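Local coordinates for Rep protein (PDB 1M55) that probably binds the viral replication origin and nicks one DNA strand as a metal-dependent endonuclease of the rolling-circle type, at residues W35-E40 / L162-T167; D170-A175 / K183-Q188; R10-V15 / D57-V62; Y65-N68 / E74-F77. All coordinates share one frame; numbering follows the deposited sequence.

Interaction 1 is a surface contact; interaction 2 lies far from the centre of the chain but is buried where its side chains meet; interaction 3 is buried and nearest the centre; interaction 4 is partly buried. Interactions 3 and 4 both use helix 50-71, interaction 3 along its middle and interaction 4 near its C-terminal end. The chemistry changes with the place. Interaction 1 is aromatic, built on two tryptophans, and interaction 3 is a small aliphatic contact made by one methyl group. Interaction 2 combines an aliphatic centre with water bridges at its exposed side, and interaction 4 is largely polar. Arg60 in 57-62 reaches both Trp166 of interaction 1 and Phe77 of interaction 4.

Interaction 1. Residues W35-E40 / L162-T167; sequences WELPPE and LQWAWT
Trp35 and Trp164 form an edge-to-face aromatic pair near the surface, where the loop between helices 24-32 and 50-71 passes over the end strand 162-167 of the central antiparallel sheet. The edge of the Trp35 indole is turned to the face of Trp164, with six-membered ring centroids 5.3 Å apart and planes at 66°. CE3 of Trp35 comes closest, 3.9 Å from CZ2 of Trp164, above the rim and not the middle of the ring. The loop then follows the outer end of the same indole. Glu36 O lies at its edge, near its plane and 3.8 Å from CH2 of Trp164. CD2 of Leu37 approaches CZ3 of Trp164 obliquely at 3.8 Å, and Pro38 adds a looser touch through CD. The CB of Trp164 already points toward the loop, and a first torsion roughly anti to N (chi1 -152°) carries the indole on to it. On its pyrrole side, CD1 of Trp164 stands 3.3 Å above the ring plane of Trp166, toward the rim of that indole. A classic beta bulge, with Gln163 and Trp164 both facing Phe81 on strand 77-83, shapes the strand here. Helix 50-71 completes the setting: Leu53 touches both paired indoles, Thr54 accepts a hydrogen bond from Trp35 NE1, and Arg60 makes a cation-pi contact with Trp166.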
loop_
_atom_site.group_PDB
_atom_site.type_symbol
_atom_site.label_atom_id
_atom_site.label_comp_id
_atom_site.label_asym_id
_atom_site.label_seq_id
_atom_site.Cartn_x
_atom_site.Cartn_y
_atom_site.Cartn_z
ATOM N N TRP A 35 -17.680 -3.112 0.958
ATOM C CA TRP A 35 -16.665 -3.710 1.815
ATOM C C TRP A 35 -17.279 -4.041 3.166
ATOM O O TRP A 35 -18.181 -3.341 3.629
ATOM C CB TRP A 35 -15.489 -2.750 2.025
ATOM C CG TRP A 35 -14.591 -2.641 0.841
ATOM C CD1 TRP A 35 -14.782 -1.868 -0.269
ATOM C CD2 TRP A 35 -13.359 -3.342 0.637
ATOM N NE1 TRP A 35 -13.747 -2.048 -1.152
ATOM C CE2 TRP A 35 -12.858 -2.947 -0.622
ATOM C CE3 TRP A 35 -12.625 -4.266 1.401
ATOM C CZ2 TRP A 35 -11.657 -3.444 -1.140
ATOM C CZ3 TRP A 35 -11.429 -4.762 0.887
ATOM C CH2 TRP A 35 -10.958 -4.347 -0.372
ATOM N N GLU A 36 -16.798 -5.114 3.780
ATOM C CA GLU A 36 -17.269 -5.533 5.096
ATOM C C GLU A 36 -16.040 -5.836 5.938
ATOM O O GLU A 36 -15.019 -6.297 5.418
ATOM C CB GLU A 36 -18.142 -6.784 5.005
ATOM C CG GLU A 36 -19.477 -6.568 4.304
ATOM C CD GLU A 36 -20.389 -7.786 4.369
ATOM O OE1 GLU A 36 -21.620 -7.611 4.232
ATOM O OE2 GLU A 36 -19.880 -8.915 4.555
ATOM N N LEU A 37 -16.121 -5.535 7.224
ATOM C CA LEU A 37 -15.015 -5.791 8.129
ATOM C C LEU A 37 -14.995 -7.268 8.486
ATOM O O LEU A 37 -16.051 -7.878 8.652
ATOM C CB LEU A 37 -15.187 -4.980 9.416
ATOM C CG LEU A 37 -15.117 -3.462 9.334
ATOM C CD1 LEU A 37 -15.613 -2.872 10.642
ATOM C CD2 LEU A 37 -13.696 -3.013 9.038
ATOM N N PRO A 38 -13.802 -7.878 8.553
ATOM C CA PRO A 38 -13.705 -9.299 8.906
ATOM C C PRO A 38 -14.133 -9.422 10.377
ATOM O O PRO A 38 -14.027 -8.456 11.141
ATOM C CB PRO A 38 -12.208 -9.584 8.748
ATOM C CG PRO A 38 -11.774 -8.593 7.722
ATOM C CD PRO A 38 -12.490 -7.347 8.150
ATOM N N PRO A 39 -14.579 -10.610 10.806
ATOM C CA PRO A 39 -15.011 -10.804 12.195
ATOM C C PRO A 39 -13.971 -10.400 13.242
ATOM O O PRO A 39 -14.321 -9.878 14.306
ATOM C CB PRO A 39 -15.291 -12.307 12.251
ATOM C CG PRO A 39 -15.762 -12.605 10.857
ATOM C CD PRO A 39 -14.753 -11.847 10.023
ATOM N N GLU A 40 -12.697 -10.615 12.934
ATOM C CA GLU A 40 -11.602 -10.300 13.855
ATOM C C GLU A 40 -11.156 -8.834 13.873
ATOM O O GLU A 40 -10.221 -8.482 14.591
ATOM C CB GLU A 40 -10.401 -11.196 13.550
ATOM C CG GLU A 40 -10.708 -12.678 13.710
ATOM C CD GLU A 40 -9.538 -13.573 13.309
ATOM O OE1 GLU A 40 -8.518 -13.595 14.044
ATOM O OE2 GLU A 40 -9.640 -14.254 12.261
ATOM N N LEU A 162 -5.511 5.651 9.360
ATOM C CA LEU A 162 -5.443 4.239 9.001
ATOM C C LEU A 162 -6.763 3.913 8.315
ATOM O O LEU A 162 -7.835 4.158 8.875
ATOM C CB LEU A 162 -5.291 3.363 10.250
ATOM C CG LEU A 162 -5.466 1.854 10.040
ATOM C CD1 LEU A 162 -4.398 1.337 9.094
ATOM C CD2 LEU A 162 -5.404 1.125 11.370
ATOM N N GLN A 163 -6.683 3.393 7.095
ATOM C CA GLN A 163 -7.873 3.028 6.337
ATOM C C GLN A 163 -8.019 1.511 6.223
ATOM O O GLN A 163 -9.119 0.979 6.376
ATOM C CB GLN A 163 -7.830 3.664 4.949
ATOM C CG GLN A 163 -8.036 5.175 4.943
ATOM C CD GLN A 163 -9.492 5.564 5.102
ATOM O OE1 GLN A 163 -10.365 5.028 4.417
ATOM N NE2 GLN A 163 -9.763 6.506 5.994
ATOM N N TRP A 164 -6.905 0.817 5.995
ATOM C CA TRP A 164 -6.916 -0.640 5.854
ATOM C C TRP A 164 -5.472 -1.123 5.769
ATOM O O TRP A 164 -4.557 -0.322 5.600
ATOM C CB TRP A 164 -7.648 -1.023 4.560
ATOM C CG TRP A 164 -8.309 -2.374 4.569
ATOM C CD1 TRP A 164 -7.777 -3.551 4.136
ATOM C CD2 TRP A 164 -9.654 -2.662 4.967
ATOM N NE1 TRP A 164 -8.711 -4.557 4.229
ATOM C CE2 TRP A 164 -9.872 -4.039 4.737
ATOM C CE3 TRP A 164 -10.700 -1.891 5.490
ATOM C CZ2 TRP A 164 -11.094 -4.661 5.011
ATOM C CZ3 TRP A 164 -11.917 -2.511 5.765
ATOM C CH2 TRP A 164 -12.102 -3.884 5.523
ATOM N N ALA A 165 -5.268 -2.431 5.886
ATOM C CA ALA A 165 -3.931 -2.997 5.778
ATOM C C ALA A 165 -4.038 -4.469 5.407
ATOM O O ALA A 165 -5.050 -5.113 5.690
ATOM C CB ALA A 165 -3.148 -2.822 7.084
ATOM N N TRP A 166 -2.998 -4.977 4.753
ATOM C CA TRP A 166 -2.940 -6.369 4.311
ATOM C C TRP A 166 -1.518 -6.870 4.522
ATOM O O TRP A 166 -0.558 -6.104 4.418
ATOM C CB TRP A 166 -3.230 -6.481 2.808
ATOM C CG TRP A 166 -4.507 -5.873 2.307
ATOM C CD1 TRP A 166 -5.669 -6.535 2.012
ATOM C CD2 TRP A 166 -4.712 -4.509 1.907
ATOM N NE1 TRP A 166 -6.573 -5.672 1.437
ATOM C CE2 TRP A 166 -6.014 -4.423 1.361
ATOM C CE3 TRP A 166 -3.916 -3.354 1.949
ATOM C CZ2 TRP A 166 -6.539 -3.227 0.856
ATOM C CZ3 TRP A 166 -4.438 -2.166 1.446
ATOM C CH2 TRP A 166 -5.738 -2.113 0.906
ATOM N N THR A 167 -1.371 -8.169 4.757
ATOM C CA THR A 167 -0.047 -8.748 4.938
ATOM C C THR A 167 -0.101 -10.264 4.875
ATOM O O THR A 167 -1.152 -10.869 5.122
ATOM C CB THR A 167 0.572 -8.355 6.302
ATOM O OG1 THR A 167 1.920 -8.831 6.375
ATOM C CG2 THR A 167 -0.226 -8.948 7.453
#

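Interaction 2. Residues D170-A175 / K183-Q188; sequences DEYKLA and KRLVAQ
Leu185 points one methyl, CD1, from helix 179-191 into a corner made by Tyr172 and Ala175. CD1 of Leu185 is 3.7 Å from CB of Ala175 and 3.8 Å from CD2 of Tyr172, meeting the phenol ring obliquely. With chi1 at -67° and chi2 extended, the leucine holds this methyl well out from the helix. The methylene CG of Glu171 covers one face of the Tyr172 ring, 4.0 Å above its centre. Leu155 touches both Leu185 and Tyr172, while Ile150 and Pro151 of helix 149-154 also pack on the tyrosine. After strand 162-167 the chain runs through the loop 170-175 into helix 179-191, which packs back against that loop through Leu185. Polar contact passes through two waters. One donates to Glu171 O at 2.9 Å and accepts a weak bond from Arg184 NH2, whose guanidinium also pairs with Glu181. The other donates to Glu171 OE2 at 2.7 Å and accepts a weak bond from Gln188 NE2.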
loop_
_atom_site.group_PDB
_atom_site.type_symbol
_atom_site.label_atom_id
_atom_site.label_comp_id
_atom_site.label_asym_id
_atom_site.label_seq_id
_atom_site.Cartn_x
_atom_site.Cartn_y
_atom_site.Cartn_z
ATOM N N ASP A 170 2.807 -13.773 9.021
ATOM C CA ASP A 170 2.049 -14.353 10.130
ATOM C C ASP A 170 2.057 -13.507 11.398
ATOM O O ASP A 170 1.036 -13.366 12.069
ATOM C CB ASP A 170 2.563 -15.762 10.454
ATOM C CG ASP A 170 2.353 -16.749 9.309
ATOM O OD1 ASP A 170 1.362 -16.611 8.558
ATOM O OD2 ASP A 170 3.183 -17.673 9.165
ATOM N N GLU A 171 3.207 -12.929 11.709
ATOM C CA GLU A 171 3.354 -12.103 12.900
ATOM C C GLU A 171 2.428 -10.886 12.916
ATOM O O GLU A 171 2.008 -10.440 13.987
ATOM C CB GLU A 171 4.809 -11.649 13.021
ATOM C CG GLU A 171 5.133 -10.825 14.255
ATOM C CD GLU A 171 6.588 -10.372 14.297
ATOM O OE1 GLU A 171 7.321 -10.577 13.305
ATOM O OE2 GLU A 171 7.000 -9.804 15.327
ATOM N N TYR A 172 2.068 -10.380 11.737
ATOM C CA TYR A 172 1.226 -9.187 11.646
ATOM C C TYR A 172 -0.171 -9.378 11.068
ATOM O O TYR A 172 -0.922 -8.405 10.936
ATOM C CB TYR A 172 1.961 -8.097 10.855
ATOM C CG TYR A 172 3.279 -7.708 11.477
ATOM C CD1 TYR A 172 4.492 -8.019 10.854
ATOM C CD2 TYR A 172 3.317 -7.078 12.718
ATOM C CE1 TYR A 172 5.711 -7.715 11.465
ATOM C CE2 TYR A 172 4.523 -6.771 13.333
ATOM C CZ TYR A 172 5.714 -7.091 12.707
ATOM O OH TYR A 172 6.899 -6.800 13.344
ATOM N N LYS A 173 -0.534 -10.618 10.752
ATOM C CA LYS A 173 -1.851 -10.898 10.181
ATOM C C LYS A 173 -3.009 -10.369 11.020
ATOM O O LYS A 173 -3.943 -9.764 10.490
ATOM C CB LYS A 173 -2.030 -12.398 9.927
ATOM C CG LYS A 173 -1.316 -12.911 8.687
ATOM C CD LYS A 173 -1.560 -14.399 8.493
ATOM C CE LYS A 173 -1.049 -14.878 7.143
ATOM N NZ LYS A 173 -1.784 -14.231 6.017
ATOM N N LEU A 174 -2.950 -10.581 12.330
ATOM C CA LEU A 174 -4.015 -10.109 13.205
ATOM C C LEU A 174 -3.979 -8.587 13.366
ATOM O O LEU A 174 -5.021 -7.932 13.356
ATOM C CB LEU A 174 -3.925 -10.801 14.566
ATOM C CG LEU A 174 -4.916 -10.363 15.645
ATOM C CD1 LEU A 174 -6.362 -10.512 15.166
ATOM C CD2 LEU A 174 -4.668 -11.193 16.896
ATOM N N ALA A 175 -2.778 -8.032 13.471
ATOM C CA ALA A 175 -2.599 -6.592 13.640
ATOM C C ALA A 175 -3.134 -5.757 12.481
ATOM O O ALA A 175 -3.627 -4.650 12.690
ATOM C CB ALA A 175 -1.119 -6.272 13.862
ATOM N N LYS A 183 -1.953 -2.070 19.265
ATOM C CA LYS A 183 -1.595 -1.488 20.554
ATOM C C LYS A 183 -0.646 -2.436 21.300
ATOM O O LYS A 183 0.361 -2.007 21.863
ATOM C CB LYS A 183 -2.874 -1.241 21.361
ATOM C CG LYS A 183 -2.704 -0.483 22.662
ATOM C CD LYS A 183 -4.061 -0.229 23.308
ATOM C CE LYS A 183 -3.915 0.449 24.661
ATOM N NZ LYS A 183 -5.231 0.664 25.331
ATOM N N ARG A 184 -0.935 -3.735 21.254
ATOM C CA ARG A 184 -0.088 -4.724 21.919
ATOM C C ARG A 184 1.321 -4.755 21.315
ATOM O O ARG A 184 2.324 -4.744 22.039
ATOM C CB ARG A 184 -0.709 -6.124 21.838
ATOM C CG ARG A 184 0.095 -7.192 22.580
ATOM C CD ARG A 184 -0.490 -8.590 22.415
ATOM N NE ARG A 184 -0.247 -9.161 21.089
ATOM C CZ ARG A 184 0.896 -9.730 20.705
ATOM N NH1 ARG A 184 1.923 -9.810 21.539
ATOM N NH2 ARG A 184 1.006 -10.238 19.485
ATOM N N LEU A 185 1.394 -4.781 19.986
ATOM C CA LEU A 185 2.679 -4.832 19.294
ATOM C C LEU A 185 3.487 -3.548 19.435
ATOM O O LEU A 185 4.718 -3.591 19.520
ATOM C CB LEU A 185 2.480 -5.216 17.824
ATOM C CG LEU A 185 1.975 -6.654 17.645
ATOM C CD1 LEU A 185 1.714 -6.974 16.188
ATOM C CD2 LEU A 185 2.996 -7.611 18.220
ATOM N N VAL A 186 2.802 -2.409 19.473
ATOM C CA VAL A 186 3.476 -1.124 19.640
ATOM C C VAL A 186 4.103 -1.099 21.040
ATOM O O VAL A 186 5.275 -0.739 21.203
ATOM C CB VAL A 186 2.490 0.053 19.484
ATOM C CG1 VAL A 186 3.141 1.358 19.925
ATOM C CG2 VAL A 186 2.043 0.164 18.032
ATOM N N ALA A 187 3.331 -1.534 22.036
ATOM C CA ALA A 187 3.804 -1.580 23.418
ATOM C C ALA A 187 5.039 -2.470 23.514
ATOM O O ALA A 187 6.055 -2.084 24.099
ATOM C CB ALA A 187 2.703 -2.103 24.331
ATOM N N GLN A 188 4.957 -3.647 22.902
ATOM C CA GLN A 188 6.058 -4.601 22.899
ATOM C C GLN A 188 7.302 -4.009 22.235
ATOM O O GLN A 188 8.419 -4.212 22.709
ATOM C CB GLN A 188 5.630 -5.880 22.185
ATOM C CG GLN A 188 6.688 -6.962 22.126
ATOM C CD GLN A 188 6.186 -8.208 21.426
ATOM O OE1 GLN A 188 5.782 -9.177 22.067
ATOM N NE2 GLN A 188 6.189 -8.183 20.100
HETATM O O HOH W 1 2.441 -10.957 16.804
HETATM O O HOH W 2 5.181 -9.660 17.300
#

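Interaction 3. Residues R10-V15 / D57-V62; sequences RVPFDV and DRIRRV
A single methyl group, CD1 of Ile59, makes the whole close contact with Val11 and Pro12. The setting is the antiparallel sheet and flanking helices of a Rep-type nuclease domain: the chain leaving strand 3-10 passes beside the middle of helix 50-71. CD1 of Ile59 sits 4.1 Å from CD of Pro12 and 4.2 Å from CG2 of Val11, a light but buried apolar touch. Ile59 presents this methyl at the end of an outstretched branch, CG1 lying beside the backbone N (chi1 -71°) and chi2 extended. Val11 also packs on Phe81 of strand 77-83 and Val55 of the helix, while Leu115 of helix 101-118 touches Ile59. The zinc ion held by Glu82, His89 and His91, probably the catalytic metal site given the His-hydrophobic-His motif of this nuclease class, is about 11 Å from the Val11 side chain.

Elsewhere on this turn of helix 50-71, Asp57 gathers Arg60 and Arg61 into a salt-bridge network. Arg60 grips one oxygen side-on with two nitrogens, NH2 at 2.9 Å and NE at 3.1 Å from Asp57 OD1. NH2 of Arg60 also lies over the centre of the Arg61 guanidinium, 3.1 Å above its plane. Arg61 takes the other oxygen with a nearly straight bond, its NE 2.9 Å from Asp57 OD2 at an N-H...O angle of 167°.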
loop_
_atom_site.group_PDB
_atom_site.type_symbol
_atom_site.label_atom_id
_atom_site.label_comp_id
_atom_site.label_asym_id
_atom_site.label_seq_id
_atom_site.Cartn_x
_atom_site.Cartn_y
_atom_site.Cartn_z
ATOM N N ARG A 10 0.307 6.807 -4.407
ATOM C CA ARG A 10 -0.788 7.737 -4.167
ATOM C C ARG A 10 -1.949 7.212 -5.001
ATOM O O ARG A 10 -1.792 6.931 -6.189
ATOM C CB ARG A 10 -0.379 9.151 -4.570
ATOM C CG ARG A 10 0.627 9.745 -3.599
ATOM C CD ARG A 10 1.188 11.056 -4.087
ATOM N NE ARG A 10 1.961 11.713 -3.039
ATOM C CZ ARG A 10 2.732 12.777 -3.235
ATOM N NH1 ARG A 10 2.841 13.311 -4.444
ATOM N NH2 ARG A 10 3.383 13.318 -2.214
ATOM N N VAL A 11 -3.093 7.033 -4.356
ATOM C CA VAL A 11 -4.281 6.470 -4.995
ATOM C C VAL A 11 -5.168 7.465 -5.750
ATOM O O VAL A 11 -5.805 8.329 -5.144
ATOM C CB VAL A 11 -5.132 5.695 -3.946
ATOM C CG1 VAL A 11 -6.382 5.108 -4.580
ATOM C CG2 VAL A 11 -4.298 4.590 -3.320
ATOM N N PRO A 12 -5.229 7.340 -7.090
ATOM C CA PRO A 12 -6.043 8.225 -7.929
ATOM C C PRO A 12 -7.508 7.779 -7.874
ATOM O O PRO A 12 -7.788 6.581 -7.909
ATOM C CB PRO A 12 -5.466 7.996 -9.334
ATOM C CG PRO A 12 -4.140 7.276 -9.103
ATOM C CD PRO A 12 -4.452 6.415 -7.928
ATOM N N PHE A 13 -8.435 8.730 -7.811
ATOM C CA PHE A 13 -9.859 8.394 -7.760
ATOM C C PHE A 13 -10.780 9.492 -8.302
ATOM O O PHE A 13 -11.924 9.228 -8.666
ATOM C CB PHE A 13 -10.274 8.056 -6.318
ATOM C CG PHE A 13 -10.242 9.235 -5.381
ATOM C CD1 PHE A 13 -11.345 10.076 -5.255
ATOM C CD2 PHE A 13 -9.101 9.516 -4.640
ATOM C CE1 PHE A 13 -11.312 11.181 -4.409
ATOM C CE2 PHE A 13 -9.058 10.616 -3.791
ATOM C CZ PHE A 13 -10.165 11.451 -3.676
ATOM N N ASP A 14 -10.288 10.726 -8.317
ATOM C CA ASP A 14 -11.066 11.880 -8.775
ATOM C C ASP A 14 -10.969 11.993 -10.293
ATOM O O ASP A 14 -9.885 12.251 -10.822
ATOM C CB ASP A 14 -10.501 13.138 -8.109
ATOM C CG ASP A 14 -11.438 14.323 -8.184
ATOM O OD1 ASP A 14 -11.814 14.834 -7.113
ATOM O OD2 ASP A 14 -11.775 14.767 -9.296
ATOM N N VAL A 15 -12.095 11.847 -10.991
ATOM C CA VAL A 15 -12.093 11.914 -12.453
ATOM C C VAL A 15 -11.677 13.262 -13.034
ATOM O O VAL A 15 -11.279 13.343 -14.195
ATOM C CB VAL A 15 -13.448 11.475 -13.076
ATOM C CG1 VAL A 15 -13.788 10.058 -12.645
ATOM C CG2 VAL A 15 -14.559 12.444 -12.701
ATOM N N ASP A 57 -7.118 -1.559 -3.128
ATOM C CA ASP A 57 -6.929 -3.007 -3.115
ATOM C C ASP A 57 -6.533 -3.535 -4.485
ATOM O O ASP A 57 -5.701 -4.441 -4.585
ATOM C CB ASP A 57 -8.177 -3.744 -2.626
ATOM C CG ASP A 57 -7.927 -5.235 -2.419
ATOM O OD1 ASP A 57 -7.037 -5.592 -1.616
ATOM O OD2 ASP A 57 -8.604 -6.050 -3.077
ATOM N N ARG A 58 -7.131 -2.984 -5.540
ATOM C CA ARG A 58 -6.799 -3.434 -6.884
ATOM C C ARG A 58 -5.351 -3.067 -7.193
ATOM O O ARG A 58 -4.606 -3.875 -7.757
ATOM C CB ARG A 58 -7.746 -2.834 -7.922
ATOM C CG ARG A 58 -7.569 -3.403 -9.333
ATOM C CD ARG A 58 -7.715 -4.930 -9.369
ATOM N NE ARG A 58 -8.966 -5.385 -8.768
ATOM C CZ ARG A 58 -10.145 -5.382 -9.382
ATOM N NH1 ARG A 58 -10.250 -4.957 -10.638
ATOM N NH2 ARG A 58 -11.233 -5.756 -8.721
ATOM N N ILE A 59 -4.941 -1.862 -6.801
ATOM C CA ILE A 59 -3.565 -1.423 -7.019
ATOM C C ILE A 59 -2.624 -2.375 -6.279
ATOM O O ILE A 59 -1.637 -2.851 -6.846
ATOM C CB ILE A 59 -3.337 0.018 -6.493
ATOM C CG1 ILE A 59 -4.047 1.029 -7.392
ATOM C CG2 ILE A 59 -1.839 0.340 -6.417
ATOM C CD1 ILE A 59 -3.944 2.462 -6.885
ATOM N N ARG A 60 -2.940 -2.652 -5.017
ATOM C CA ARG A 60 -2.126 -3.541 -4.199
ATOM C C ARG A 60 -1.926 -4.906 -4.853
ATOM O O ARG A 60 -0.792 -5.378 -4.985
ATOM C CB ARG A 60 -2.758 -3.730 -2.819
ATOM C CG ARG A 60 -2.022 -4.739 -1.971
ATOM C CD ARG A 60 -2.821 -5.133 -0.762
ATOM N NE ARG A 60 -4.032 -5.894 -1.077
ATOM C CZ ARG A 60 -4.105 -7.223 -1.061
ATOM N NH1 ARG A 60 -3.033 -7.954 -0.769
ATOM N NH2 ARG A 60 -5.276 -7.820 -1.232
ATOM N N ARG A 61 -3.022 -5.541 -5.263
ATOM C CA ARG A 61 -2.922 -6.857 -5.888
ATOM C C ARG A 61 -2.145 -6.824 -7.203
ATOM O O ARG A 61 -1.255 -7.644 -7.422
ATOM C CB ARG A 61 -4.307 -7.467 -6.090
ATOM C CG ARG A 61 -5.031 -7.776 -4.786
ATOM C CD ARG A 61 -6.424 -8.320 -5.062
ATOM N NE ARG A 61 -7.209 -8.511 -3.844
ATOM C CZ ARG A 61 -7.200 -9.617 -3.107
ATOM N NH1 ARG A 61 -6.441 -10.647 -3.452
ATOM N NH2 ARG A 61 -7.979 -9.705 -2.039
ATOM N N VAL A 62 -2.459 -5.871 -8.074
ATOM C CA VAL A 62 -1.756 -5.774 -9.351
ATOM C C VAL A 62 -0.257 -5.537 -9.121
ATOM O O VAL A 62 0.592 -6.153 -9.780
ATOM C CB VAL A 62 -2.353 -4.665 -10.250
ATOM C CG1 VAL A 62 -1.468 -4.437 -11.473
ATOM C CG2 VAL A 62 -3.765 -5.065 -10.690
#

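Interaction 4. Residues Y65-N68 / E74-F77; sequences YEWN and ESKF
Ser75 meets Trp67 at the edge of its indole: OG of Ser75 lies near the ring plane, 3.4 Å from CD1 of Trp67. One water joins the two polar groups, accepting from Trp67 NE1 at 3.0 Å and from Ser75 OG at 2.7 Å; it too lies in the plane of the indole. Trp67 turns this edge to the serine with CG anti to the backbone N (chi1 -175°). Beside them the side chain of Asn68 points across to Ser75 and to the carboxylate of Glu74, whose chain bends at chi2 and so folds back toward the helix. The backbones are close here, the CA atoms of Asn68 and Glu74 being 5.8 Å apart. In the next shell Ser71, one turn after Trp67, hydrogen-bonds Ser75 OG and helps fix the hydroxyl. Asn168 bonds to Ser75 O and Phe77 N, and Lys76 N to a carboxylate oxygen of Glu95. Glu95 with Gln73 binds a zinc ion about 6 Å from the Ser75 side chain. The contact thus closes the turn from helix 50-71 into strand 77-83, with Trp67 covered by helix 101-118 through Leu104 and Ile111 and by Val94 of strand 88-95.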
loop_
_atom_site.group_PDB
_atom_site.type_symbol
_atom_site.label_atom_id
_atom_site.label_comp_id
_atom_site.label_asym_id
_atom_site.label_seq_id
_atom_site.Cartn_x
_atom_site.Cartn_y
_atom_site.Cartn_z
ATOM N N TYR A 65 1.369 -8.872 -7.742
ATOM C CA TYR A 65 1.459 -9.918 -8.756
ATOM C C TYR A 65 2.585 -9.605 -9.735
ATOM O O TYR A 65 3.354 -10.494 -10.115
ATOM C CB TYR A 65 0.114 -10.091 -9.479
ATOM C CG TYR A 65 -1.027 -10.501 -8.557
ATOM C CD1 TYR A 65 -2.356 -10.447 -8.987
ATOM C CD2 TYR A 65 -0.781 -10.886 -7.235
ATOM C CE1 TYR A 65 -3.405 -10.761 -8.120
ATOM C CE2 TYR A 65 -1.824 -11.195 -6.361
ATOM C CZ TYR A 65 -3.130 -11.128 -6.810
ATOM O OH TYR A 65 -4.157 -11.409 -5.935
ATOM N N GLU A 66 2.721 -8.333 -10.095
ATOM C CA GLU A 66 3.771 -7.911 -11.013
ATOM C C GLU A 66 5.126 -8.059 -10.309
ATOM O O GLU A 66 6.108 -8.493 -10.914
ATOM C CB GLU A 66 3.533 -6.467 -11.455
ATOM C CG GLU A 66 4.148 -6.095 -12.802
ATOM C CD GLU A 66 3.533 -6.836 -13.989
ATOM O OE1 GLU A 66 2.436 -7.435 -13.861
ATOM O OE2 GLU A 66 4.154 -6.803 -15.068
ATOM N N TRP A 67 5.164 -7.741 -9.019
ATOM C CA TRP A 67 6.393 -7.871 -8.236
ATOM C C TRP A 67 6.810 -9.344 -8.199
ATOM O O TRP A 67 7.985 -9.666 -8.389
ATOM C CB TRP A 67 6.182 -7.359 -6.811
ATOM C CG TRP A 67 7.432 -7.357 -5.980
ATOM C CD1 TRP A 67 8.007 -8.430 -5.367
ATOM C CD2 TRP A 67 8.250 -6.223 -5.657
ATOM N NE1 TRP A 67 9.129 -8.038 -4.682
ATOM C CE2 TRP A 67 9.305 -6.689 -4.841
ATOM C CE3 TRP A 67 8.195 -4.857 -5.975
ATOM C CZ2 TRP A 67 10.299 -5.840 -4.335
ATOM C CZ3 TRP A 67 9.187 -4.009 -5.470
ATOM C CH2 TRP A 67 10.223 -4.509 -4.658
ATOM N N ASN A 68 5.837 -10.231 -7.987
ATOM C CA ASN A 68 6.099 -11.670 -7.933
ATOM C C ASN A 68 6.711 -12.155 -9.245
ATOM O O ASN A 68 7.497 -13.100 -9.256
ATOM C CB ASN A 68 4.811 -12.462 -7.653
ATOM C CG ASN A 68 4.245 -12.229 -6.248
ATOM O OD1 ASN A 68 3.104 -12.603 -5.974
ATOM N ND2 ASN A 68 5.028 -11.629 -5.361
ATOM N N GLU A 74 6.389 -15.875 -4.014
ATOM C CA GLU A 74 5.273 -15.167 -3.398
ATOM C C GLU A 74 5.926 -14.291 -2.329
ATOM O O GLU A 74 6.009 -14.672 -1.165
ATOM C CB GLU A 74 4.292 -16.147 -2.750
ATOM C CG GLU A 74 3.071 -15.491 -2.097
ATOM C CD GLU A 74 2.022 -15.007 -3.093
ATOM O OE1 GLU A 74 2.211 -15.161 -4.318
ATOM O OE2 GLU A 74 0.987 -14.475 -2.642
ATOM N N SER A 75 6.440 -13.140 -2.745
ATOM C CA SER A 75 7.114 -12.220 -1.839
ATOM C C SER A 75 6.288 -11.810 -0.619
ATOM O O SER A 75 5.067 -11.612 -0.711
ATOM C CB SER A 75 7.551 -10.965 -2.599
ATOM O OG SER A 75 8.445 -11.279 -3.654
ATOM N N LYS A 76 6.963 -11.706 0.524
ATOM C CA LYS A 76 6.330 -11.286 1.767
ATOM C C LYS A 76 6.084 -9.787 1.642
ATOM O O LYS A 76 6.881 -9.069 1.012
ATOM C CB LYS A 76 7.242 -11.566 2.961
ATOM C CG LYS A 76 7.395 -13.041 3.298
ATOM C CD LYS A 76 6.065 -13.648 3.715
ATOM C CE LYS A 76 6.221 -15.099 4.142
ATOM N NZ LYS A 76 4.955 -15.648 4.697
ATOM N N PHE A 77 4.997 -9.318 2.246
ATOM C CA PHE A 77 4.641 -7.909 2.177
ATOM C C PHE A 77 3.793 -7.469 3.354
ATOM O O PHE A 77 3.219 -8.293 4.074
ATOM C CB PHE A 77 3.831 -7.627 0.889
ATOM C CG PHE A 77 2.469 -8.303 0.854
ATOM C CD1 PHE A 77 1.354 -7.708 1.452
ATOM C CD2 PHE A 77 2.312 -9.546 0.247
ATOM C CE1 PHE A 77 0.105 -8.345 1.446
ATOM C CE2 PHE A 77 1.067 -10.192 0.235
ATOM C CZ PHE A 77 -0.035 -9.589 0.836
HETATM O O HOH W 3 10.826 -10.010 -3.155
#